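Local coordinates for protein beta-galactosidase (Geobacillus stearothermophilus, PDB 4OIF) that probably hydrolyses terminal non-reducing beta-D-galactose residues in beta-D-galactosides, as a zinc-binding, homotrimeric enzyme of glycoside hydrolase family 42, at residues L416-N422 against Y438-L442; L471-Y477 against L497-S503; Y555-I559 against Y593-R597; A563-G568 against P579-N584. All coordinates share one frame; numbering follows the deposited sequence.

Contact 1: residues L416-N422 against Y438-L442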
loop_
_atom_site.group_PDB
_atom_site.type_symbol
_atom_site.label_atom_id
_atom_site.label_comp_id
_atom_site.label_asym_id
_atom_site.label_seq_id
_atom_site.Cartn_x
_atom_site.Cartn_y
_atom_site.Cartn_z
ATOM N N LEU A 416 31.670 -13.130 5.212
ATOM C CA LEU A 416 31.226 -12.771 6.544
ATOM C C LEU A 416 29.862 -12.078 6.493
ATOM O O LEU A 416 29.667 -11.099 5.773
ATOM C CB LEU A 416 32.274 -11.885 7.224
ATOM C CG LEU A 416 31.975 -11.279 8.594
ATOM C CD1 LEU A 416 31.746 -12.342 9.622
ATOM C CD2 LEU A 416 33.123 -10.361 9.018
ATOM N N TYR A 417 28.921 -12.635 7.248
ATOM C CA TYR A 417 27.580 -12.105 7.392
ATOM C C TYR A 417 27.318 -11.817 8.872
ATOM O O TYR A 417 27.800 -12.543 9.738
ATOM C CB TYR A 417 26.560 -13.098 6.849
ATOM C CG TYR A 417 25.125 -12.726 7.129
ATOM C CD1 TYR A 417 24.507 -11.709 6.415
ATOM C CD2 TYR A 417 24.380 -13.402 8.094
ATOM C CE1 TYR A 417 23.186 -11.368 6.648
ATOM C CE2 TYR A 417 23.056 -13.062 8.342
ATOM C CZ TYR A 417 22.464 -12.039 7.607
ATOM O OH TYR A 417 21.154 -11.662 7.820
ATOM N N ASP A 418 26.567 -10.758 9.161
ATOM C CA ASP A 418 26.252 -10.403 10.543
ATOM C C ASP A 418 24.790 -9.941 10.668
ATOM O O ASP A 418 24.363 -8.982 10.006
ATOM C CB ASP A 418 27.217 -9.324 11.040
ATOM C CG ASP A 418 27.115 -9.083 12.531
ATOM O OD1 ASP A 418 27.671 -9.881 13.303
ATOM O OD2 ASP A 418 26.495 -8.084 12.937
ATOM N N TRP A 419 24.034 -10.647 11.508
ATOM C CA TRP A 419 22.608 -10.383 11.733
ATOM C C TRP A 419 22.379 -9.002 12.324
ATOM O O TRP A 419 21.483 -8.268 11.901
ATOM C CB TRP A 419 21.996 -11.448 12.659
ATOM C CG TRP A 419 21.292 -12.602 11.946
ATOM C CD1 TRP A 419 19.966 -12.669 11.608
ATOM C CD2 TRP A 419 21.874 -13.847 11.516
ATOM N NE1 TRP A 419 19.693 -13.863 10.990
ATOM C CE2 TRP A 419 20.841 -14.609 10.925
ATOM C CE3 TRP A 419 23.165 -14.393 11.581
ATOM C CZ2 TRP A 419 21.062 -15.887 10.386
ATOM C CZ3 TRP A 419 23.384 -15.667 11.049
ATOM C CH2 TRP A 419 22.336 -16.398 10.461
ATOM N N GLU A 420 23.182 -8.651 13.319
ATOM C CA GLU A 420 23.018 -7.365 13.964
ATOM C C GLU A 420 23.328 -6.243 12.967
ATOM O O GLU A 420 22.641 -5.229 12.941
ATOM C CB GLU A 420 23.884 -7.288 15.228
ATOM C CG GLU A 420 23.303 -8.131 16.380
ATOM C CD GLU A 420 24.168 -8.179 17.645
ATOM O OE1 GLU A 420 25.345 -7.758 17.625
ATOM O OE2 GLU A 420 23.651 -8.649 18.676
ATOM N N ASN A 421 24.336 -6.447 12.127
ATOM C CA ASN A 421 24.631 -5.516 11.043
ATOM C C ASN A 421 23.455 -5.357 10.077
ATOM O O ASN A 421 23.130 -4.249 9.659
ATOM C CB ASN A 421 25.878 -5.969 10.279
ATOM C CG ASN A 421 26.229 -5.037 9.138
ATOM O OD1 ASN A 421 26.470 -3.847 9.344
ATOM N ND2 ASN A 421 26.283 -5.578 7.928
ATOM N N ASN A 422 22.824 -6.468 9.723
ATOM C CA ASN A 422 21.624 -6.435 8.903
ATOM C C ASN A 422 20.528 -5.572 9.556
ATOM O O ASN A 422 19.973 -4.662 8.931
ATOM C CB ASN A 422 21.127 -7.867 8.664
ATOM C CG ASN A 422 20.352 -8.012 7.367
ATOM O OD1 ASN A 422 19.847 -7.038 6.819
ATOM N ND2 ASN A 422 20.241 -9.239 6.881
ATOM N N TYR A 438 21.618 -5.731 1.654
ATOM C CA TYR A 438 22.828 -6.297 2.250
ATOM C C TYR A 438 23.024 -7.794 1.913
ATOM O O TYR A 438 24.041 -8.162 1.290
ATOM C CB TYR A 438 22.800 -6.037 3.777
ATOM C CG TYR A 438 23.847 -6.760 4.609
ATOM C CD1 TYR A 438 25.206 -6.558 4.385
ATOM C CD2 TYR A 438 23.475 -7.621 5.632
ATOM C CE1 TYR A 438 26.158 -7.204 5.139
ATOM C CE2 TYR A 438 24.424 -8.271 6.395
ATOM C CZ TYR A 438 25.765 -8.060 6.142
ATOM O OH TYR A 438 26.727 -8.700 6.889
ATOM N N PRO A 439 22.056 -8.658 2.289
ATOM C CA PRO A 439 22.243 -10.079 1.980
ATOM C C PRO A 439 22.386 -10.354 0.480
ATOM O O PRO A 439 23.256 -11.149 0.071
ATOM C CB PRO A 439 20.970 -10.728 2.540
ATOM C CG PRO A 439 19.980 -9.628 2.612
ATOM C CD PRO A 439 20.767 -8.425 2.966
ATOM N N GLN A 440 21.562 -9.689 -0.322
ATOM C CA GLN A 440 21.665 -9.779 -1.777
ATOM C C GLN A 440 23.073 -9.439 -2.266
ATOM O O GLN A 440 23.635 -10.132 -3.126
ATOM C CB GLN A 440 20.643 -8.858 -2.448
ATOM C CG GLN A 440 19.179 -9.256 -2.224
ATOM C CD GLN A 440 18.541 -8.563 -1.027
ATOM O OE1 GLN A 440 19.229 -8.053 -0.138
ATOM N NE2 GLN A 440 17.215 -8.531 -1.007
ATOM N N THR A 441 23.637 -8.371 -1.709
ATOM C CA THR A 441 24.987 -7.926 -2.051
ATOM C C THR A 441 25.990 -9.041 -1.760
ATOM O O THR A 441 26.846 -9.403 -2.609
ATOM C CB THR A 441 25.364 -6.636 -1.268
ATOM O OG1 THR A 441 24.458 -5.582 -1.621
ATOM C CG2 THR A 441 26.783 -6.188 -1.582
ATOM N N LEU A 442 25.875 -9.606 -0.561
ATOM C CA LEU A 442 26.696 -10.774 -0.258
ATOM C C LEU A 442 26.574 -11.843 -1.356
ATOM O O LEU A 442 27.592 -12.347 -1.846
ATOM C CB LEU A 442 26.328 -11.364 1.085
ATOM C CG LEU A 442 27.122 -10.773 2.236
ATOM C CD1 LEU A 442 26.842 -9.287 2.376
ATOM C CD2 LEU A 442 26.757 -11.521 3.504
HETATM O O HOH W 1 29.193 -8.342 5.877
#
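Y438 brings its hydroxyl to the loop that leads into helix 419-427, where D418 N donates to Y438 OH over 3.1 Å in a somewhat bent bond (145° at the hydrogen). The phenol passes its own proton to a water 2.7 Å from Y438 OH, and that water, lying at the ring edge, donates in turn to L416 O. Over one face of the ring stands the amide of N421, nearly perpendicular to it, with N421 ND2 3.1 Å from Y438 CZ. The two tyrosines meet rim to rim, Y417 CE1 lying 3.3 Å from Y438 CE2 with the planes only 18° apart and neither ring over the other. L442 CD2 closes on the edge of the Y417 ring, 3.7 Å from Y417 CD1. With chi1 at 170°, CG of Y438 is anti to the backbone N, which carries the ring from helix 438-451 across to Y417 and the N421 amide. A phenylalanine in place of Y438 would probably keep the ring packing but leave D418 N and the water without their hydroxyl partner. A second shell sets these groups: N422 ND2 donates to Y417 OH at 2.8 Å, in its own amide plane, and W419 lays an indole face over Y417 CE2. The amide of N421 is fixed by L478 N and M475 O. D418 is the N-cap, its OD2 accepting from N421 N at 2.8 Å while OD1 pairs with K461. Such a turn from parallel strand to capped helix recurs in alpha/beta folds, here in the trimerisation domain of the glutaminase I clan.

Contact 2: residues L471-Y477 against L497-S503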
loop_
_atom_site.group_PDB
_atom_site.type_symbol
_atom_site.label_atom_id
_atom_site.label_comp_id
_atom_site.label_asym_id
_atom_site.label_seq_id
_atom_site.Cartn_x
_atom_site.Cartn_y
_atom_site.Cartn_z
ATOM N N LEU A 471 38.809 -13.854 2.955
ATOM C CA LEU A 471 37.642 -13.441 3.720
ATOM C C LEU A 471 36.993 -12.213 3.075
ATOM O O LEU A 471 37.625 -11.170 2.894
ATOM C CB LEU A 471 38.017 -13.142 5.171
ATOM C CG LEU A 471 36.843 -12.654 6.028
ATOM C CD1 LEU A 471 35.713 -13.668 6.007
ATOM C CD2 LEU A 471 37.275 -12.377 7.451
ATOM N N ILE A 472 35.720 -12.359 2.732
ATOM C CA ILE A 472 34.952 -11.327 2.060
ATOM C C ILE A 472 33.880 -10.775 3.004
ATOM O O ILE A 472 32.946 -11.475 3.368
ATOM C CB ILE A 472 34.309 -11.895 0.767
ATOM C CG1 ILE A 472 35.406 -12.360 -0.194
ATOM C CG2 ILE A 472 33.377 -10.879 0.101
ATOM C CD1 ILE A 472 34.900 -13.187 -1.362
ATOM N N ALA A 473 34.027 -9.519 3.407
ATOM C CA ALA A 473 33.093 -8.889 4.343
ATOM C C ALA A 473 32.479 -7.613 3.766
ATOM O O ALA A 473 32.909 -6.512 4.096
ATOM C CB ALA A 473 33.797 -8.578 5.653
ATOM N N PRO A 474 31.469 -7.753 2.902
ATOM C CA PRO A 474 30.881 -6.580 2.244
ATOM C C PRO A 474 29.905 -5.815 3.142
ATOM O O PRO A 474 29.197 -6.438 3.951
ATOM C CB PRO A 474 30.138 -7.183 1.047
ATOM C CG PRO A 474 30.535 -8.623 1.000
ATOM C CD PRO A 474 30.923 -9.011 2.381
ATOM N N MET A 475 29.857 -4.490 2.980
ATOM C CA MET A 475 28.890 -3.650 3.696
ATOM C C MET A 475 28.797 -3.992 5.183
ATOM O O MET A 475 27.703 -4.200 5.713
ATOM C CB MET A 475 27.504 -3.776 3.071
ATOM C CG MET A 475 27.468 -3.418 1.615
ATOM S SD MET A 475 25.802 -3.537 0.943
ATOM C CE MET A 475 25.049 -2.178 1.829
ATOM N N LEU A 476 29.950 -4.087 5.836
ATOM C CA LEU A 476 29.985 -4.386 7.258
ATOM C C LEU A 476 29.821 -3.084 8.021
ATOM O O LEU A 476 30.707 -2.682 8.776
ATOM C CB LEU A 476 31.286 -5.084 7.639
ATOM C CG LEU A 476 31.265 -5.735 9.027
ATOM C CD1 LEU A 476 30.180 -6.794 9.111
ATOM C CD2 LEU A 476 32.625 -6.319 9.356
ATOM N N TYR A 477 28.678 -2.438 7.785
ATOM C CA TYR A 477 28.328 -1.127 8.325
ATOM C C TYR A 477 28.535 -1.055 9.830
ATOM O O TYR A 477 29.205 -0.162 10.327
ATOM C CB TYR A 477 26.882 -0.818 7.934
ATOM C CG TYR A 477 26.127 0.205 8.755
ATOM C CD1 TYR A 477 26.200 1.562 8.454
ATOM C CD2 TYR A 477 25.279 -0.193 9.788
ATOM C CE1 TYR A 477 25.485 2.501 9.187
ATOM C CE2 TYR A 477 24.555 0.737 10.521
ATOM C CZ TYR A 477 24.666 2.083 10.215
ATOM O OH TYR A 477 23.965 3.017 10.949
ATOM N N LEU A 497 41.754 -10.044 2.802
ATOM C CA LEU A 497 40.460 -9.528 3.208
ATOM C C LEU A 497 39.923 -8.572 2.168
ATOM O O LEU A 497 40.667 -7.740 1.676
ATOM C CB LEU A 497 40.584 -8.822 4.552
ATOM C CG LEU A 497 39.374 -8.054 5.075
ATOM C CD1 LEU A 497 38.179 -8.970 5.355
ATOM C CD2 LEU A 497 39.758 -7.303 6.314
ATOM N N VAL A 498 38.640 -8.698 1.836
ATOM C CA VAL A 498 37.972 -7.783 0.906
ATOM C C VAL A 498 36.779 -7.103 1.575
ATOM O O VAL A 498 35.873 -7.768 2.075
ATOM C CB VAL A 498 37.475 -8.505 -0.369
ATOM C CG1 VAL A 498 36.696 -7.547 -1.256
ATOM C CG2 VAL A 498 38.639 -9.096 -1.149
ATOM N N MET A 499 36.787 -5.775 1.598
ATOM C CA MET A 499 35.639 -5.031 2.096
ATOM C C MET A 499 35.163 -4.041 1.053
ATOM O O MET A 499 35.800 -3.854 0.009
ATOM C CB MET A 499 35.964 -4.309 3.406
ATOM C CG MET A 499 35.990 -5.237 4.599
ATOM S SD MET A 499 36.304 -4.381 6.145
ATOM C CE MET A 499 34.959 -4.944 7.155
ATOM N N THR A 500 34.023 -3.422 1.329
ATOM C CA THR A 500 33.374 -2.584 0.334
ATOM C C THR A 500 32.831 -1.327 0.943
ATOM O O THR A 500 32.934 -1.097 2.146
ATOM C CB THR A 500 32.177 -3.285 -0.350
ATOM O OG1 THR A 500 31.075 -3.351 0.571
ATOM C CG2 THR A 500 32.543 -4.694 -0.851
ATOM N N TYR A 501 32.211 -0.539 0.078
ATOM C CA TYR A 501 31.391 0.581 0.482
ATOM C C TYR A 501 30.497 0.249 1.676
ATOM O O TYR A 501 30.061 -0.896 1.841
ATOM C CB TYR A 501 30.535 1.023 -0.695
ATOM C CG TYR A 501 29.734 -0.096 -1.307
ATOM C CD1 TYR A 501 30.282 -0.912 -2.292
ATOM C CD2 TYR A 501 28.416 -0.336 -0.907
ATOM C CE1 TYR A 501 29.540 -1.950 -2.863
ATOM C CE2 TYR A 501 27.666 -1.365 -1.474
ATOM C CZ TYR A 501 28.234 -2.175 -2.451
ATOM O OH TYR A 501 27.500 -3.200 -3.023
ATOM N N ILE A 502 30.240 1.267 2.495
ATOM C CA ILE A 502 29.367 1.182 3.663
ATOM C C ILE A 502 29.768 0.051 4.598
ATOM O O ILE A 502 28.947 -0.757 5.029
ATOM C CB ILE A 502 27.889 1.044 3.233
ATOM C CG1 ILE A 502 27.598 2.049 2.115
ATOM C CG2 ILE A 502 26.969 1.351 4.385
ATOM C CD1 ILE A 502 26.175 2.100 1.691
ATOM N N SER A 503 31.053 0.021 4.922
ATOM C CA SER A 503 31.590 -0.941 5.873
ATOM C C SER A 503 32.280 -0.186 6.981
ATOM O O SER A 503 32.973 0.745 6.709
ATOM C CB SER A 503 32.580 -1.878 5.195
ATOM O OG SER A 503 31.996 -2.523 4.074
#
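T500 OG1 works in two directions at once, accepting from M475 N at 2.9 Å and donating to Y501 O, whose lone pair it meets in the carbonyl plane. Chi1 of 73° wedges the hydroxyl between backbone N and carbonyl carbon, the crowded position, from which it faces M475 N. S503 OG plays a similar part three residues further on: it donates to T500 O at 2.6 Å, from above the carbonyl plane, and takes a weak bond from L476 N. Two side-chain hydroxyls thus tie the chains together where strand pairing gives out. Before them the chains do pair. Strands 470-473 and 496-500 are the two parallel strands of a beta-alpha-beta unit crossed over by helix 481-492, and their parts 471-473 and 497-500 have axes 13° apart. V498 N donates to L471 O at 2.9 Å and V498 O receives A473 N at the same length, both bonds nearly straight. On the face of L471 and A473, the L471 and L497 side chains lie side by side, pointing the same way, with L471 CG 4.0 Å from L497 CD1. M499 bends at chi3 and brings its CE 3.5 Å from L476 CD2, beside the inverse gamma turn centred on L476. M475 crosses Y501 at a slant, its SD 4.9 Å from the Y501 ring centroid in an oblique Met-aromatic contact. Y477 packs its CD1 4.1 Å from I502 CG2, while its hydroxyl reaches D510 and also K371 of the second subunit.

Contact 3: residues Y555-I559 against Y593-R597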
loop_
_atom_site.group_PDB
_atom_site.type_symbol
_atom_site.label_atom_id
_atom_site.label_comp_id
_atom_site.label_asym_id
_atom_site.label_seq_id
_atom_site.Cartn_x
_atom_site.Cartn_y
_atom_site.Cartn_z
ATOM N N TYR A 555 25.650 2.956 -5.242
ATOM C CA TYR A 555 26.598 3.535 -4.289
ATOM C C TYR A 555 28.000 3.720 -4.848
ATOM O O TYR A 555 28.529 2.858 -5.552
ATOM C CB TYR A 555 26.677 2.677 -3.028
ATOM C CG TYR A 555 25.362 2.568 -2.306
ATOM C CD1 TYR A 555 24.903 3.612 -1.513
ATOM C CD2 TYR A 555 24.577 1.431 -2.414
ATOM C CE1 TYR A 555 23.700 3.536 -0.853
ATOM C CE2 TYR A 555 23.365 1.345 -1.753
ATOM C CZ TYR A 555 22.933 2.406 -0.975
ATOM O OH TYR A 555 21.735 2.344 -0.312
ATOM N N ALA A 556 28.594 4.857 -4.513
ATOM C CA ALA A 556 29.996 5.095 -4.776
ATOM C C ALA A 556 30.641 5.565 -3.495
ATOM O O ALA A 556 29.974 6.103 -2.615
ATOM C CB ALA A 556 30.179 6.116 -5.880
ATOM N N THR A 557 31.943 5.354 -3.372
ATOM C CA THR A 557 32.647 5.867 -2.210
ATOM C C THR A 557 33.825 6.738 -2.617
ATOM O O THR A 557 34.695 6.297 -3.362
ATOM C CB THR A 557 33.156 4.723 -1.306
ATOM O OG1 THR A 557 32.094 3.787 -1.056
ATOM C CG2 THR A 557 33.661 5.289 0.012
ATOM N N VAL A 558 33.861 7.976 -2.136
ATOM C CA VAL A 558 35.039 8.804 -2.368
ATOM C C VAL A 558 36.140 8.313 -1.426
ATOM O O VAL A 558 35.900 8.095 -0.240
ATOM C CB VAL A 558 34.752 10.309 -2.150
ATOM C CG1 VAL A 558 36.023 11.130 -2.350
ATOM C CG2 VAL A 558 33.670 10.800 -3.113
ATOM N N ILE A 559 37.345 8.125 -1.954
ATOM C CA ILE A 559 38.423 7.484 -1.199
ATOM C C ILE A 559 39.712 8.309 -1.089
ATOM O O ILE A 559 40.210 8.861 -2.070
ATOM C CB ILE A 559 38.766 6.125 -1.834
ATOM C CG1 ILE A 559 37.621 5.136 -1.600
ATOM C CG2 ILE A 559 40.087 5.583 -1.299
ATOM C CD1 ILE A 559 37.632 3.973 -2.581
ATOM N N TYR A 593 39.757 -2.936 -1.043
ATOM C CA TYR A 593 38.535 -2.174 -0.841
ATOM C C TYR A 593 37.863 -1.917 -2.175
ATOM O O TYR A 593 38.493 -1.403 -3.107
ATOM C CB TYR A 593 38.835 -0.855 -0.129
ATOM C CG TYR A 593 37.610 -0.107 0.351
ATOM C CD1 TYR A 593 37.060 0.930 -0.405
ATOM C CD2 TYR A 593 37.010 -0.420 1.576
ATOM C CE1 TYR A 593 35.936 1.634 0.045
ATOM C CE2 TYR A 593 35.878 0.273 2.031
ATOM C CZ TYR A 593 35.349 1.298 1.262
ATOM O OH TYR A 593 34.239 1.989 1.701
ATOM N N ILE A 594 36.587 -2.280 -2.270
ATOM C CA ILE A 594 35.817 -2.015 -3.478
ATOM C C ILE A 594 34.832 -0.880 -3.224
ATOM O O ILE A 594 33.858 -1.057 -2.486
ATOM C CB ILE A 594 35.048 -3.257 -3.958
ATOM C CG1 ILE A 594 36.016 -4.389 -4.321
ATOM C CG2 ILE A 594 34.204 -2.883 -5.146
ATOM C CD1 ILE A 594 35.376 -5.746 -4.427
ATOM N N GLY A 595 35.079 0.282 -3.829
ATOM C CA GLY A 595 34.363 1.497 -3.451
ATOM C C GLY A 595 32.942 1.672 -3.971
ATOM O O GLY A 595 32.156 2.447 -3.415
ATOM N N GLY A 596 32.609 0.971 -5.046
ATOM C CA GLY A 596 31.317 1.155 -5.668
ATOM C C GLY A 596 30.643 -0.170 -5.908
ATOM O O GLY A 596 31.280 -1.217 -5.841
ATOM N N ARG A 597 29.347 -0.130 -6.180
ATOM C CA ARG A 597 28.606 -1.351 -6.453
ATOM C C ARG A 597 28.608 -1.590 -7.965
ATOM O O ARG A 597 28.014 -0.836 -8.746
ATOM C CB ARG A 597 27.190 -1.271 -5.889
ATOM C CG ARG A 597 26.329 -2.463 -6.244
ATOM C CD ARG A 597 24.966 -2.351 -5.611
ATOM N NE ARG A 597 24.995 -2.593 -4.168
ATOM C CZ ARG A 597 23.953 -2.393 -3.366
ATOM N NH1 ARG A 597 22.807 -1.935 -3.865
ATOM N NH2 ARG A 597 24.061 -2.643 -2.069
#
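Y555 meets R597 where strand 555-561, half of a two-stranded antiparallel sheet with 527-534, lies against the end of strand 589-594 and the glycine loop after it. The two segments run roughly antiparallel, 154° apart end to end, yet they are joined by isolated bonds and side-chain packing, not by a ladder of paired residues. At Y555 the backbone carbonyl accepts from R597 N at 3.2 Å, with G596 CA making a CA-H...O contact to the same oxygen. The side chains travel alongside each other and end in a T-shaped meeting, the edge of the tyrosine ring standing over a face of the guanidinium with the planes 84° apart and Y555 CE2 3.9 Å from R597 NH1. Since the ring turns its edge to the charge, this is not a cation-pi stack. Both groups are steadied from outside: Y555 OH by T435 and A432, and the guanidinium by D554, Y501 and the carbonyls of T435 and K436. A556 turns its methyl away, and there the backbones come together, A556 CA lying 4.3 Å from G596 CA. T557 supplies the short polar link, its OG1 donating to G595 O at 2.7 Å, in the carbonyl plane and on a lone pair; with chi1 at -49° the hydroxyl faces the loop while T557 CG2 turns to the edge of the Y593 ring, 3.8 Å from Y593 OH. Two residues on, I559 reaches back with CD1, which touches the edge of the same ring 3.8 Å from Y593 CD1; a beta carbon at G595 would come only 3.1 Å from I559 CD1.

Contact 4: residues A563-G568 against P579-N584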
loop_
_atom_site.group_PDB
_atom_site.type_symbol
_atom_site.label_atom_id
_atom_site.label_comp_id
_atom_site.label_asym_id
_atom_site.label_seq_id
_atom_site.Cartn_x
_atom_site.Cartn_y
_atom_site.Cartn_z
ATOM N N ALA A 563 48.859 4.198 1.890
ATOM C CA ALA A 563 49.830 3.240 1.371
ATOM C C ALA A 563 49.299 2.406 0.194
ATOM O O ALA A 563 50.074 1.787 -0.541
ATOM C CB ALA A 563 50.287 2.323 2.487
ATOM N N ALA A 564 47.983 2.403 0.008
ATOM C CA ALA A 564 47.346 1.466 -0.915
ATOM C C ALA A 564 47.636 1.754 -2.384
ATOM O O ALA A 564 47.937 2.872 -2.773
ATOM C CB ALA A 564 45.843 1.448 -0.685
ATOM N N THR A 565 47.532 0.713 -3.194
ATOM C CA THR A 565 47.689 0.818 -4.634
ATOM C C THR A 565 46.316 1.054 -5.250
ATOM O O THR A 565 45.342 0.387 -4.880
ATOM C CB THR A 565 48.329 -0.467 -5.218
ATOM O OG1 THR A 565 49.601 -0.682 -4.603
ATOM C CG2 THR A 565 48.505 -0.376 -6.705
ATOM N N VAL A 566 46.222 2.007 -6.167
ATOM C CA VAL A 566 44.962 2.250 -6.846
ATOM C C VAL A 566 44.780 1.256 -7.976
ATOM O O VAL A 566 45.561 1.246 -8.917
ATOM C CB VAL A 566 44.887 3.661 -7.405
ATOM C CG1 VAL A 566 43.581 3.849 -8.162
ATOM C CG2 VAL A 566 45.021 4.674 -6.273
ATOM N N GLU A 567 43.754 0.415 -7.873
ATOM C CA GLU A 567 43.505 -0.627 -8.862
ATOM C C GLU A 567 42.450 -0.224 -9.868
ATOM O O GLU A 567 42.463 -0.668 -11.009
ATOM C CB GLU A 567 43.080 -1.914 -8.172
ATOM C CG GLU A 567 44.033 -2.364 -7.099
ATOM C CD GLU A 567 45.269 -3.012 -7.671
ATOM O OE1 GLU A 567 45.424 -3.022 -8.908
ATOM O OE2 GLU A 567 46.090 -3.519 -6.884
ATOM N N GLY A 568 41.522 0.617 -9.442
ATOM C CA GLY A 568 40.489 1.069 -10.353
ATOM C C GLY A 568 40.034 2.449 -9.969
ATOM O O GLY A 568 40.128 2.820 -8.791
ATOM N N PRO A 579 40.193 7.209 -6.987
ATOM C CA PRO A 579 40.190 5.757 -6.766
ATOM C C PRO A 579 38.842 5.151 -6.377
ATOM O O PRO A 579 38.146 5.663 -5.499
ATOM C CB PRO A 579 41.173 5.578 -5.600
ATOM C CG PRO A 579 41.961 6.810 -5.562
ATOM C CD PRO A 579 41.062 7.895 -6.022
ATOM N N ALA A 580 38.511 4.031 -7.009
ATOM C CA ALA A 580 37.329 3.252 -6.667
ATOM C C ALA A 580 37.716 1.869 -6.106
ATOM O O ALA A 580 37.038 1.334 -5.225
ATOM C CB ALA A 580 36.443 3.101 -7.876
ATOM N N VAL A 581 38.795 1.283 -6.617
ATOM C CA VAL A 581 39.218 -0.027 -6.123
ATOM C C VAL A 581 40.673 -0.008 -5.702
ATOM O O VAL A 581 41.534 0.434 -6.467
ATOM C CB VAL A 581 39.029 -1.126 -7.173
ATOM C CG1 VAL A 581 39.545 -2.456 -6.638
ATOM C CG2 VAL A 581 37.576 -1.247 -7.544
ATOM N N THR A 582 40.941 -0.481 -4.484
ATOM C CA THR A 582 42.290 -0.416 -3.917
ATOM C C THR A 582 42.762 -1.754 -3.344
ATOM O O THR A 582 41.954 -2.596 -2.948
ATOM C CB THR A 582 42.391 0.644 -2.791
ATOM O OG1 THR A 582 41.664 0.199 -1.639
ATOM C CG2 THR A 582 41.838 1.967 -3.241
ATOM N N SER A 583 44.081 -1.935 -3.305
ATOM C CA SER A 583 44.702 -3.098 -2.672
ATOM C C SER A 583 45.847 -2.643 -1.792
ATOM O O SER A 583 46.489 -1.635 -2.069
ATOM C CB SER A 583 45.222 -4.100 -3.711
ATOM O OG SER A 583 46.385 -3.602 -4.348
ATOM N N ASN A 584 46.123 -3.401 -0.745
ATOM C CA ASN A 584 47.158 -2.996 0.177
ATOM C C ASN A 584 47.765 -4.159 0.957
ATOM O O ASN A 584 47.057 -4.929 1.599
ATOM C CB ASN A 584 46.587 -1.962 1.134
ATOM C CG ASN A 584 47.641 -1.318 1.971
ATOM O OD1 ASN A 584 48.527 -0.645 1.449
ATOM N ND2 ASN A 584 47.547 -1.494 3.280
#
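S583 and E567 share the contact's side-chain hydrogen bond: S583 OG donates to E567 OE2 at 2.6 Å, on the anti lone pair that points away from the other oxygen. E567 folds back on itself at chi2 (-77°), which swings the carboxylate over S583 while OE1 forms a salt bridge with R546. The charge therefore has partners at both oxygens. Replacing E567 by an alanine would probably leave S583 OG without its acceptor and R546 without its mate. S583 is also held through its backbone, forming a hydrogen-bonded antiparallel pair with T565: T565 N reaches S583 O at 2.8 Å, and S583 N returns a bond to T565 O at 3.1 Å. The two strands, 565-570 and 579-586, form a beta hairpin, and its ladder is broken by two classic beta bulges. In one, E567 and G568 both face V581, whose carbonyl oxygen accepts E567 N at 2.6 Å and G568 N at 3.0 Å. In the other, A580 and V581 face G568: G568 O takes A580 N at 2.7 Å and V581 N at 3.0 Å, both from the same face of its plane. The second bulge falls where the chain turns a corner at A580. A side chain on G568 would lie tight against V581 CB, so the bare backbone suits this close approach; V581 itself packs on F602 and F606 of helix 600-613. On the other face, that of V566 and T582, V566 CG2 touches P579 CG at 3.8 Å as their side chains cross at a slant.

All four contacts belong to the trimerisation domain and step outward from the centre of the chain. The centres of contacts 1 and 2 are about 10 Å apart, those of contacts 2 and 3 about 11 Å, and those of contacts 3 and 4 about 11 Å, whereas contacts 1 and 4 are 24 Å apart. One mixed sheet threads them, since strands 413-416, 470-473, 496-500, 589-594, 579-586 and 565-570 are successive neighbours across it, parallel at first and antiparallel beyond 589-594. Contact 3 adds strand 555-561 of a separate small sheet. Along the chain contacts 1, 2 and 3 come in series, and contact 4 is nested inside the loop closed by contact 3. The sheet thus runs unbroken from parallel, helix-flanked strands to the antiparallel hairpin.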